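Membrane-bound lytic murein transglycosylase (Agrobacterium tumefaciens, PDB 2PNW) probably cleaves the glycan strands of peptidoglycan (murein) by lytic transglycosylation, as in other enzymes of the MltA family. Local coordinates at residues D24-F29 and G67-P72; A33-H38 and A277-V282; V84-S89 and I360-I365; F101-L106 and Q189-L194. One frame throughout, in Å; residues are numbered along the deposited sequence.

Contact 1. Residues D24-F29 and G67-P72; sequences DPRKLF and GQVNSP
The guanidinium of Arg-26 carries Pro-72 on one face, with Pro-72 CD 3.6 Å from Arg-26 CZ and over the centre of the group, while the carboxylate of Asp-24 meets its edge in the plane. On one face of the Phe-29 ring lies Val-69, whose CG2 makes an off-centre CH-pi contact 4.2 Å from the centroid; at the edge, in the ring plane, is the carbonyl O of Arg-26. A side-on grip fixes the guanidinium: Arg-26 NE donates to Asp-24 OD1 at 3.1 Å, and Arg-26 NH2 forms a salt bridge with Asp-24 OD2 at 2.8 Å. The bend at chi3 (-64°) swings NE round to the acid. Asp-24 also packs on Pro-72, its CG lying 3.7 Å from Pro-72 CG. No hydrogen bond crosses the contact; the two segments meet by packing. Ala-75 of helix 72-82 touches Pro-25, Arg-26, Phe-29 and Val-69, and Phe-78 packs edge-to-face with Phe-29. Ser-71 OG caps the N of Gln-74. The contact thus pairs an Asx turn, Asp-24 OD1 accepting from Arg-26 N, on the approach to helix 28-39, with a serine N-cap at helix 72-82.

Contact 2. Residues A33-H38 and A277-V282; sequences ATILSH and AKVPLV. With SO4 (sulfate ion), chain B.
Thr-34 and His-38, one turn apart on helix 28-39, face Val-279 and Lys-278 in a helix-against-loop packing that joins this N-terminal helix to the irregular chain leading to strand 286-288. Packing around Val-279 comes first. The valine fits between the two helical residues: its CB lies in van der Waals contact 3.5 Å from Thr-34 OG1, and its CG1 reaches His-38 CB at 4.1 Å. CG2 of the same valine turns to Ile-35 CG1, 4.2 Å away, and Leu-323 of strand 316-324 touches both Ile-35 and Val-279. A CH-pi contact supplies the second kind of interaction. Lys-278 CB stands over one face of the His-38 imidazole, offset toward the rim, 3.7 Å from the centroid. Ala-277 O lies over the same ring face and accepts from Tyr-45 OH. The lysine amine leads away to a sulfate, probably from the crystallisation liquor, which Lys-43 and Arg-46 also bond; the modelled approach of the Lys-278 amine is too short to be trusted. Polar linkage is left to water. Thr-34 OG1 bonds to Ala-31 O within its helix, and one water donates both to Thr-34 OG1 at 2.9 Å and to Pro-280 O at 2.8 Å.

Contact 3. Residues V84-S89 and I360-I365; sequences VPFRIS and ILLPRI
Val-84 to Phe-86 run antiparallel to Ile-360 to Leu-362, the strand axes 141° apart, with Val-84/Leu-362 and Phe-86/Ile-360 as hydrogen-bonded pairs on either side of the non-hydrogen-bonded pair Pro-85/Leu-361. Each hydrogen-bonded pair exchanges two bonds, among them Val-84 N to Leu-362 O at 2.8 Å and Ile-360 N to Phe-86 O at 2.9 Å. Pro-85, which has no N-H to give, falls at the position where none is needed toward this partner; its CA instead makes a CA-H...O contact of 3.3 Å with Ile-360 O.

Side chains alternate between the faces. On one, Pro-85 CB and Leu-361 CD2 are pressed to 3.5 Å, tighter than usual carbon packing. On the other, the Phe-86 ring reaches diagonally to Leu-362. Its CG is anti to the carbonyl carbon (chi1 -69°), and CE2 of the ring touches Leu-362 CD1 at 3.6 Å, the two side chains crossing at about a right angle. Phe-86 CB meanwhile rests 4.1 Å from Ile-360 CG2, and Ile-88 CD1 meets Ile-360 CB at 4.0 Å. At the other end Val-84 CG2 lies over one face of the Arg-364 guanidinium, 4.0 Å from Arg-364 NH2.

Ala-367 of helix 364-367 packs on the face of Val-84, Phe-86 and Leu-362. Strand 83-89 lies between strands 8-11 and 353-363, and strand 353-363 also pairs with strand 299-304, Leu-361 sharing a backbone hydrogen bond with Pro-299. Strands 8-11 and 83-89 are thus joined to a strand of the 3D domain, a family of the double-psi beta-barrel clan.

Contact 4. Residues F101-L106 and Q189-L194; sequences FYEPEL and QGAARL
Tyr-102 N donates to Gln-189 OE1 at 3.2 Å where strand 96-109 begins to run alongside strand 191-195, a parallel strand pair within the MltA-specific insert. Further along, the backbones join in parallel register: Arg-193 N bonds to Pro-104 O at 2.8 Å and Leu-106 N to Arg-193 O at 2.9 Å, the first nearly along the C=O axis.

At the Phe-101 end, where the backbones stand farther apart, Gln-189 makes the contact. Its chain bends at chi2 (-38°), placing CD near the Tyr-102 ring, and the amide plane is turned 38° from that ring. CG of this glutamine packs 3.7 Å from Pro-104 CG. The proline CD also sits 3.1 Å from Ala-191 O, a buried carbonyl that has no hydrogen-bonding partner in the model. Leu-106 and Leu-194 lie side by side, pointing the same way; Leu-106 also packs on Leu-183, and Leu-194 on Ile-204. Glu-105 OE1 meets the Arg-193 guanidinium edge, in plane, in a long salt bridge.

In the next shell, helix 180-189 delivers Gln-189 as its last helical residue, and Gly-190, with positive phi, turns the chain into the strand. Tyr-102 OH has a weak bond to Arg-238. Glu-103 is held by Ser-341 at OE1 and by a salt bridge from Arg-203 at OE2, which fixes its carboxylate across the Arg-193 chain, the charged planes 64° apart. There Glu-103 CD comes to 3.4 Å from Arg-193 CG.

In the fold
From the N terminus, the chain enters helix 28-39 through residues 24-29 and, after helix 54-66, returns at 67-72 to close contact 1. Contact 2 opens inside that loop, farther along the same helix, and closes only at 277-282, so the two cross; they also touch, Lys-27 CD lying 4.2 Å from Val-282 CG1. Contact 3 opens at 84-89, crosses contact 2 and closes near the C terminus, where it ties strand 83-89 to strand 353-363. Contact 4 is nested within both long loops and lies in the insert, its centre about 32 Å from that of contact 3. Leu-281 CD1 packs 3.6 Å from Phe-101 CZ, carrying contact 2 to contact 4, while strands 96-109 and 353-363, which are neighbours, connect contacts 4 and 3.

Contact 1. Residues D24-F29 and G67-P72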
# COMPACT_ATOMS: atom_id res chain seq x y z
N ASP A 24 10.89 -19.12 -5.80
CA ASP A 24 12.17 -18.81 -5.18
C ASP A 24 11.97 -17.63 -4.22
O ASP A 24 12.05 -16.48 -4.66
CB ASP A 24 13.22 -18.44 -6.25
CG ASP A 24 14.55 -17.97 -5.63
OD1 ASP A 24 14.70 -18.01 -4.38
OD2 ASP A 24 15.45 -17.54 -6.39
N PRO A 25 11.70 -17.91 -2.93
CA PRO A 25 11.46 -16.81 -1.96
C PRO A 25 12.71 -16.21 -1.28
O PRO A 25 12.61 -15.63 -0.17
CB PRO A 25 10.52 -17.47 -0.94
CG PRO A 25 11.06 -18.90 -0.85
CD PRO A 25 11.50 -19.23 -2.30
N ARG A 26 13.87 -16.31 -1.93
CA ARG A 26 15.11 -15.81 -1.30
C ARG A 26 15.10 -14.32 -0.96
O ARG A 26 15.72 -13.94 0.03
CB ARG A 26 16.36 -16.16 -2.13
CG ARG A 26 16.85 -17.57 -1.84
CD ARG A 26 18.08 -17.93 -2.70
NE ARG A 26 17.74 -17.93 -4.12
CZ ARG A 26 18.62 -18.14 -5.10
NH1 ARG A 26 19.89 -18.41 -4.82
NH2 ARG A 26 18.21 -18.09 -6.36
N LYS A 27 14.40 -13.50 -1.74
CA LYS A 27 14.34 -12.05 -1.44
C LYS A 27 13.58 -11.72 -0.15
O LYS A 27 13.66 -10.60 0.36
CB LYS A 27 13.71 -11.27 -2.58
CG LYS A 27 14.57 -11.19 -3.83
CD LYS A 27 13.90 -10.31 -4.88
CE LYS A 27 14.75 -10.32 -6.16
NZ LYS A 27 14.23 -9.34 -7.15
N LEU A 28 12.85 -12.70 0.38
CA LEU A 28 12.10 -12.48 1.62
C LEU A 28 13.00 -12.47 2.83
O LEU A 28 12.59 -11.99 3.87
CB LEU A 28 11.02 -13.54 1.82
CG LEU A 28 9.97 -13.68 0.72
CD1 LEU A 28 8.81 -14.46 1.29
CD2 LEU A 28 9.48 -12.33 0.18
N PHE A 29 14.21 -13.02 2.71
CA PHE A 29 15.09 -13.11 3.87
C PHE A 29 15.68 -11.76 4.30
O PHE A 29 15.57 -11.38 5.49
CB PHE A 29 16.10 -14.25 3.68
CG PHE A 29 15.46 -15.60 3.80
CD1 PHE A 29 14.73 -16.14 2.74
CD2 PHE A 29 15.52 -16.29 5.00
CE1 PHE A 29 14.10 -17.36 2.86
CE2 PHE A 29 14.88 -17.53 5.14
CZ PHE A 29 14.17 -18.07 4.05
N GLY A 67 19.38 -18.89 10.71
CA GLY A 67 19.65 -19.82 9.62
C GLY A 67 20.59 -19.31 8.55
O GLY A 67 21.10 -18.17 8.60
N GLN A 68 20.82 -20.17 7.57
CA GLN A 68 21.63 -19.81 6.42
C GLN A 68 20.98 -20.44 5.22
O GLN A 68 20.91 -21.67 5.11
CB GLN A 68 23.07 -20.29 6.60
CG GLN A 68 24.03 -19.82 5.50
CD GLN A 68 24.15 -18.31 5.41
OE1 GLN A 68 24.26 -17.61 6.42
NE2 GLN A 68 24.13 -17.79 4.18
N VAL A 69 20.47 -19.60 4.34
CA VAL A 69 19.75 -20.04 3.16
C VAL A 69 20.62 -19.68 1.97
O VAL A 69 21.08 -18.55 1.87
CB VAL A 69 18.34 -19.37 3.08
CG1 VAL A 69 17.87 -19.25 1.66
CG2 VAL A 69 17.35 -20.16 3.93
N ASN A 70 20.87 -20.67 1.11
CA ASN A 70 21.78 -20.53 -0.02
C ASN A 70 21.29 -21.15 -1.34
O ASN A 70 22.11 -21.42 -2.23
CB ASN A 70 23.16 -21.12 0.33
CG ASN A 70 23.98 -20.21 1.24
OD1 ASN A 70 24.10 -19.00 1.01
ND2 ASN A 70 24.58 -20.81 2.28
N SER A 71 19.99 -21.39 -1.44
CA SER A 71 19.36 -21.91 -2.66
C SER A 71 17.85 -21.72 -2.55
O SER A 71 17.34 -21.59 -1.44
CB SER A 71 19.67 -23.39 -2.82
OG SER A 71 19.01 -24.13 -1.81
N PRO A 72 17.12 -21.69 -3.69
CA PRO A 72 15.66 -21.65 -3.62
C PRO A 72 15.09 -22.78 -2.75
O PRO A 72 14.18 -22.55 -1.97
CB PRO A 72 15.23 -21.83 -5.08
CG PRO A 72 16.36 -21.23 -5.85
CD PRO A 72 17.60 -21.60 -5.09

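Contact 2. Residues A33-H38 and A277-V282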
# COMPACT_ATOMS: atom_id res chain seq x y z
N ALA A 33 14.71 -9.70 7.72
CA ALA A 33 15.73 -9.01 8.56
C ALA A 33 15.40 -7.53 8.82
O ALA A 33 15.64 -7.00 9.92
CB ALA A 33 17.14 -9.17 7.92
N THR A 34 14.83 -6.83 7.83
CA THR A 34 14.48 -5.43 8.05
C THR A 34 13.31 -5.33 9.04
O THR A 34 13.28 -4.39 9.85
CB THR A 34 14.12 -4.63 6.74
OG1 THR A 34 12.95 -5.18 6.13
CG2 THR A 34 15.25 -4.69 5.73
N ILE A 35 12.36 -6.26 8.95
CA ILE A 35 11.21 -6.28 9.89
C ILE A 35 11.72 -6.54 11.31
O ILE A 35 11.31 -5.87 12.26
CB ILE A 35 10.20 -7.36 9.51
CG1 ILE A 35 9.62 -7.07 8.11
CG2 ILE A 35 9.00 -7.34 10.50
CD1 ILE A 35 8.96 -8.34 7.51
N LEU A 36 12.65 -7.50 11.44
CA LEU A 36 13.17 -7.83 12.78
C LEU A 36 13.91 -6.65 13.39
O LEU A 36 13.70 -6.31 14.56
CB LEU A 36 14.05 -9.09 12.75
CG LEU A 36 14.57 -9.63 14.11
CD1 LEU A 36 13.45 -9.86 15.16
CD2 LEU A 36 15.34 -10.92 13.90
N SER A 37 14.78 -6.01 12.60
CA SER A 37 15.47 -4.80 13.03
C SER A 37 14.48 -3.72 13.46
O SER A 37 14.67 -3.06 14.50
CB SER A 37 16.39 -4.29 11.89
OG SER A 37 17.12 -3.14 12.30
N HIS A 38 13.43 -3.52 12.67
CA HIS A 38 12.43 -2.53 13.02
C HIS A 38 11.75 -2.90 14.36
O HIS A 38 11.60 -2.04 15.24
CB HIS A 38 11.37 -2.40 11.92
CG HIS A 38 10.22 -1.53 12.30
ND1 HIS A 38 10.33 -0.16 12.43
CD2 HIS A 38 8.93 -1.83 12.61
CE1 HIS A 38 9.17 0.35 12.81
NE2 HIS A 38 8.31 -0.65 12.93
N ALA A 277 4.37 -0.92 7.06
CA ALA A 277 5.14 -1.80 7.96
C ALA A 277 6.52 -1.20 8.31
O ALA A 277 7.33 -1.83 8.99
CB ALA A 277 5.28 -3.20 7.36
N LYS A 278 6.76 0.04 7.86
CA LYS A 278 7.93 0.83 8.22
C LYS A 278 9.26 0.30 7.68
O LYS A 278 10.33 0.71 8.16
CB LYS A 278 8.01 1.06 9.75
CG LYS A 278 6.71 1.53 10.38
CD LYS A 278 6.25 2.85 9.73
CE LYS A 278 5.40 3.70 10.66
NZ LYS A 278 4.43 2.89 11.42
N VAL A 279 9.19 -0.58 6.69
CA VAL A 279 10.38 -1.14 6.01
C VAL A 279 10.23 -0.97 4.48
O VAL A 279 9.10 -0.77 3.99
CB VAL A 279 10.60 -2.63 6.36
CG1 VAL A 279 10.83 -2.82 7.89
CG2 VAL A 279 9.46 -3.50 5.88
N PRO A 280 11.36 -1.01 3.73
CA PRO A 280 11.26 -0.84 2.27
C PRO A 280 10.47 -1.96 1.63
O PRO A 280 10.62 -3.14 2.00
CB PRO A 280 12.72 -0.91 1.80
CG PRO A 280 13.55 -0.63 3.06
CD PRO A 280 12.76 -1.14 4.20
N LEU A 281 9.64 -1.62 0.66
CA LEU A 281 8.93 -2.63 -0.12
C LEU A 281 9.87 -3.34 -1.08
O LEU A 281 10.91 -2.80 -1.44
CB LEU A 281 7.77 -1.99 -0.90
CG LEU A 281 6.73 -1.29 -0.02
CD1 LEU A 281 5.51 -0.92 -0.87
CD2 LEU A 281 6.31 -2.11 1.18
N VAL A 282 9.50 -4.53 -1.51
CA VAL A 282 10.36 -5.30 -2.42
C VAL A 282 9.50 -5.60 -3.65
O VAL A 282 8.44 -6.24 -3.52
CB VAL A 282 10.75 -6.66 -1.80
CG1 VAL A 282 11.60 -7.49 -2.79
CG2 VAL A 282 11.51 -6.44 -0.46
S SO4 B . 1.90 3.81 13.01
O1 SO4 B . 2.08 5.02 12.20
O2 SO4 B . 3.20 3.25 13.38
O3 SO4 B . 1.16 4.16 14.23
O4 SO4 B . 1.15 2.80 12.25
O HOH W 1 12.37 -4.81 3.32

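Contact 3. Residues V84-S89 and I360-I365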
# COMPACT_ATOMS: atom_id res chain seq x y z
N VAL A 84 3.23 -22.95 9.24
CA VAL A 84 2.13 -23.81 8.82
C VAL A 84 1.17 -23.00 7.95
O VAL A 84 0.72 -21.94 8.38
CB VAL A 84 1.36 -24.34 10.04
CG1 VAL A 84 0.18 -25.23 9.59
CG2 VAL A 84 2.29 -25.09 10.99
N PRO A 85 0.85 -23.50 6.73
CA PRO A 85 -0.01 -22.76 5.80
C PRO A 85 -1.50 -23.01 6.02
O PRO A 85 -1.93 -24.15 6.33
CB PRO A 85 0.41 -23.30 4.43
CG PRO A 85 0.98 -24.68 4.69
CD PRO A 85 1.25 -24.81 6.18
N PHE A 86 -2.29 -21.95 5.84
CA PHE A 86 -3.74 -21.99 5.99
C PHE A 86 -4.38 -21.25 4.82
O PHE A 86 -3.98 -20.13 4.50
CB PHE A 86 -4.16 -21.27 7.27
CG PHE A 86 -3.75 -21.97 8.53
CD1 PHE A 86 -4.68 -22.70 9.26
CD2 PHE A 86 -2.45 -21.88 9.01
CE1 PHE A 86 -4.31 -23.34 10.44
CE2 PHE A 86 -2.07 -22.53 10.18
CZ PHE A 86 -3.02 -23.26 10.90
N ARG A 87 -5.36 -21.88 4.17
CA ARG A 87 -6.15 -21.22 3.14
C ARG A 87 -7.08 -20.23 3.80
O ARG A 87 -7.77 -20.57 4.77
CB ARG A 87 -6.97 -22.25 2.34
CG ARG A 87 -7.69 -21.68 1.12
CD ARG A 87 -8.55 -22.76 0.41
NE ARG A 87 -7.70 -23.64 -0.40
CZ ARG A 87 -7.44 -24.91 -0.11
NH1 ARG A 87 -7.99 -25.47 0.97
NH2 ARG A 87 -6.64 -25.63 -0.89
N ILE A 88 -7.10 -19.00 3.31
CA ILE A 88 -8.07 -18.01 3.78
C ILE A 88 -9.31 -18.08 2.89
O ILE A 88 -9.20 -17.95 1.67
CB ILE A 88 -7.48 -16.58 3.78
CG1 ILE A 88 -6.24 -16.51 4.69
CG2 ILE A 88 -8.55 -15.55 4.22
CD1 ILE A 88 -5.44 -15.22 4.54
N SER A 89 -10.48 -18.30 3.49
CA SER A 89 -11.73 -18.35 2.71
C SER A 89 -12.69 -17.25 3.14
O SER A 89 -13.25 -17.33 4.24
CB SER A 89 -12.39 -19.72 2.87
OG SER A 89 -11.61 -20.74 2.26
N ILE A 360 -2.06 -18.04 4.19
CA ILE A 360 -1.18 -17.36 5.14
C ILE A 360 -0.27 -18.40 5.81
O ILE A 360 -0.71 -19.54 6.08
CB ILE A 360 -1.99 -16.49 6.19
CG1 ILE A 360 -1.05 -15.62 7.04
CG2 ILE A 360 -2.88 -17.36 7.08
CD1 ILE A 360 -1.81 -14.65 7.99
N LEU A 361 0.99 -18.04 6.04
CA LEU A 361 1.90 -18.96 6.71
C LEU A 361 2.04 -18.50 8.15
O LEU A 361 2.55 -17.40 8.40
CB LEU A 361 3.26 -19.02 6.03
CG LEU A 361 3.39 -19.40 4.54
CD1 LEU A 361 4.86 -19.70 4.22
CD2 LEU A 361 2.54 -20.59 4.17
N LEU A 362 1.56 -19.30 9.09
CA LEU A 362 1.64 -18.92 10.51
C LEU A 362 2.87 -19.52 11.16
O LEU A 362 3.16 -20.69 10.95
CB LEU A 362 0.39 -19.35 11.29
CG LEU A 362 -0.97 -18.92 10.74
CD1 LEU A 362 -2.06 -19.26 11.72
CD2 LEU A 362 -0.97 -17.42 10.44
N PRO A 363 3.57 -18.73 12.00
CA PRO A 363 4.65 -19.25 12.81
C PRO A 363 4.12 -20.47 13.58
O PRO A 363 2.96 -20.45 14.05
CB PRO A 363 4.92 -18.11 13.80
CG PRO A 363 4.47 -16.86 13.10
CD PRO A 363 3.34 -17.28 12.23
N ARG A 364 4.93 -21.51 13.70
CA ARG A 364 4.36 -22.79 14.14
C ARG A 364 3.83 -22.81 15.58
O ARG A 364 2.85 -23.51 15.84
CB ARG A 364 5.18 -24.02 13.68
CG ARG A 364 6.34 -24.45 14.53
CD ARG A 364 7.15 -25.57 13.82
NE ARG A 364 6.34 -26.74 13.46
CZ ARG A 364 5.89 -27.01 12.24
NH1 ARG A 364 5.16 -28.10 12.04
NH2 ARG A 364 6.16 -26.21 11.20
N ILE A 365 4.38 -21.99 16.47
CA ILE A 365 3.80 -21.85 17.83
C ILE A 365 2.41 -21.20 17.82
O ILE A 365 1.53 -21.62 18.58
CB ILE A 365 4.70 -21.10 18.86
CG1 ILE A 365 4.82 -19.60 18.52
CG2 ILE A 365 6.07 -21.80 19.01
CD1 ILE A 365 5.05 -18.65 19.73

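Contact 4. Residues F101-L106 and Q189-L194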
# COMPACT_ATOMS: atom_id res chain seq x y z
N PHE A 101 -0.08 -2.10 -7.14
CA PHE A 101 0.33 -0.71 -6.96
C PHE A 101 1.82 -0.60 -7.21
O PHE A 101 2.51 -1.62 -7.37
CB PHE A 101 -0.10 -0.18 -5.56
CG PHE A 101 0.74 -0.67 -4.40
CD1 PHE A 101 1.53 0.22 -3.67
CD2 PHE A 101 0.68 -1.99 -3.98
CE1 PHE A 101 2.28 -0.22 -2.54
CE2 PHE A 101 1.41 -2.43 -2.85
CZ PHE A 101 2.22 -1.55 -2.16
N TYR A 102 2.34 0.63 -7.28
CA TYR A 102 3.74 0.82 -7.66
C TYR A 102 4.18 2.15 -7.10
O TYR A 102 3.35 2.86 -6.54
CB TYR A 102 3.92 0.75 -9.19
CG TYR A 102 3.40 1.95 -9.96
CD1 TYR A 102 4.27 2.80 -10.64
CD2 TYR A 102 2.02 2.23 -10.00
CE1 TYR A 102 3.78 3.92 -11.37
CE2 TYR A 102 1.54 3.34 -10.70
CZ TYR A 102 2.41 4.16 -11.38
OH TYR A 102 1.91 5.24 -12.08
N GLU A 103 5.48 2.45 -7.19
CA GLU A 103 6.02 3.75 -6.78
C GLU A 103 6.24 4.54 -8.07
O GLU A 103 7.19 4.20 -8.81
CB GLU A 103 7.38 3.56 -6.11
CG GLU A 103 7.94 4.83 -5.46
CD GLU A 103 9.38 4.65 -4.89
OE1 GLU A 103 10.14 3.76 -5.34
OE2 GLU A 103 9.77 5.47 -4.03
N PRO A 104 5.40 5.56 -8.36
CA PRO A 104 5.67 6.30 -9.58
C PRO A 104 6.88 7.21 -9.51
O PRO A 104 7.29 7.68 -8.44
CB PRO A 104 4.39 7.17 -9.78
CG PRO A 104 3.35 6.59 -8.83
CD PRO A 104 4.18 6.05 -7.68
N GLU A 105 7.45 7.47 -10.68
CA GLU A 105 8.40 8.53 -10.82
C GLU A 105 7.60 9.78 -11.23
O GLU A 105 6.80 9.72 -12.17
CB GLU A 105 9.42 8.12 -11.89
CG GLU A 105 10.54 9.06 -12.02
CD GLU A 105 11.63 8.50 -12.93
OE1 GLU A 105 12.37 7.60 -12.49
OE2 GLU A 105 11.73 8.98 -14.08
N LEU A 106 7.79 10.88 -10.52
CA LEU A 106 7.07 12.11 -10.80
C LEU A 106 8.03 13.26 -11.06
O LEU A 106 8.86 13.58 -10.20
CB LEU A 106 6.17 12.46 -9.61
CG LEU A 106 5.24 13.68 -9.72
CD1 LEU A 106 4.15 13.47 -10.79
CD2 LEU A 106 4.60 14.01 -8.38
N GLN A 189 -1.08 5.87 -4.77
CA GLN A 189 -0.04 4.85 -4.50
C GLN A 189 0.55 5.02 -3.08
O GLN A 189 0.89 4.01 -2.42
CB GLN A 189 1.10 4.90 -5.52
CG GLN A 189 0.71 4.78 -7.02
CD GLN A 189 -0.40 3.81 -7.28
OE1 GLN A 189 -0.23 2.60 -7.16
NE2 GLN A 189 -1.57 4.33 -7.65
N GLY A 190 0.71 6.27 -2.66
CA GLY A 190 1.23 6.58 -1.30
C GLY A 190 2.73 6.83 -1.25
O GLY A 190 3.27 7.00 -0.18
N ALA A 191 3.41 6.85 -2.41
CA ALA A 191 4.85 7.12 -2.45
C ALA A 191 5.25 7.53 -3.85
O ALA A 191 4.50 7.26 -4.81
CB ALA A 191 5.63 5.87 -2.04
N ALA A 192 6.42 8.14 -3.99
CA ALA A 192 6.92 8.45 -5.34
C ALA A 192 8.40 8.69 -5.29
O ALA A 192 8.94 9.05 -4.24
CB ALA A 192 6.23 9.71 -5.87
N ARG A 193 9.03 8.54 -6.46
CA ARG A 193 10.38 9.06 -6.67
C ARG A 193 10.27 10.38 -7.43
O ARG A 193 9.84 10.39 -8.57
CB ARG A 193 11.20 8.05 -7.48
CG ARG A 193 11.32 6.72 -6.76
CD ARG A 193 12.59 5.94 -7.07
NE ARG A 193 13.16 6.26 -8.39
CZ ARG A 193 14.47 6.27 -8.64
NH1 ARG A 193 15.33 6.01 -7.65
NH2 ARG A 193 14.92 6.56 -9.85
N LEU A 194 10.63 11.49 -6.78
CA LEU A 194 10.55 12.80 -7.41
C LEU A 194 11.85 13.06 -8.20
O LEU A 194 12.95 12.88 -7.65
CB LEU A 194 10.37 13.90 -6.35
CG LEU A 194 9.21 13.75 -5.35
CD1 LEU A 194 9.14 15.01 -4.50
CD2 LEU A 194 7.88 13.52 -6.13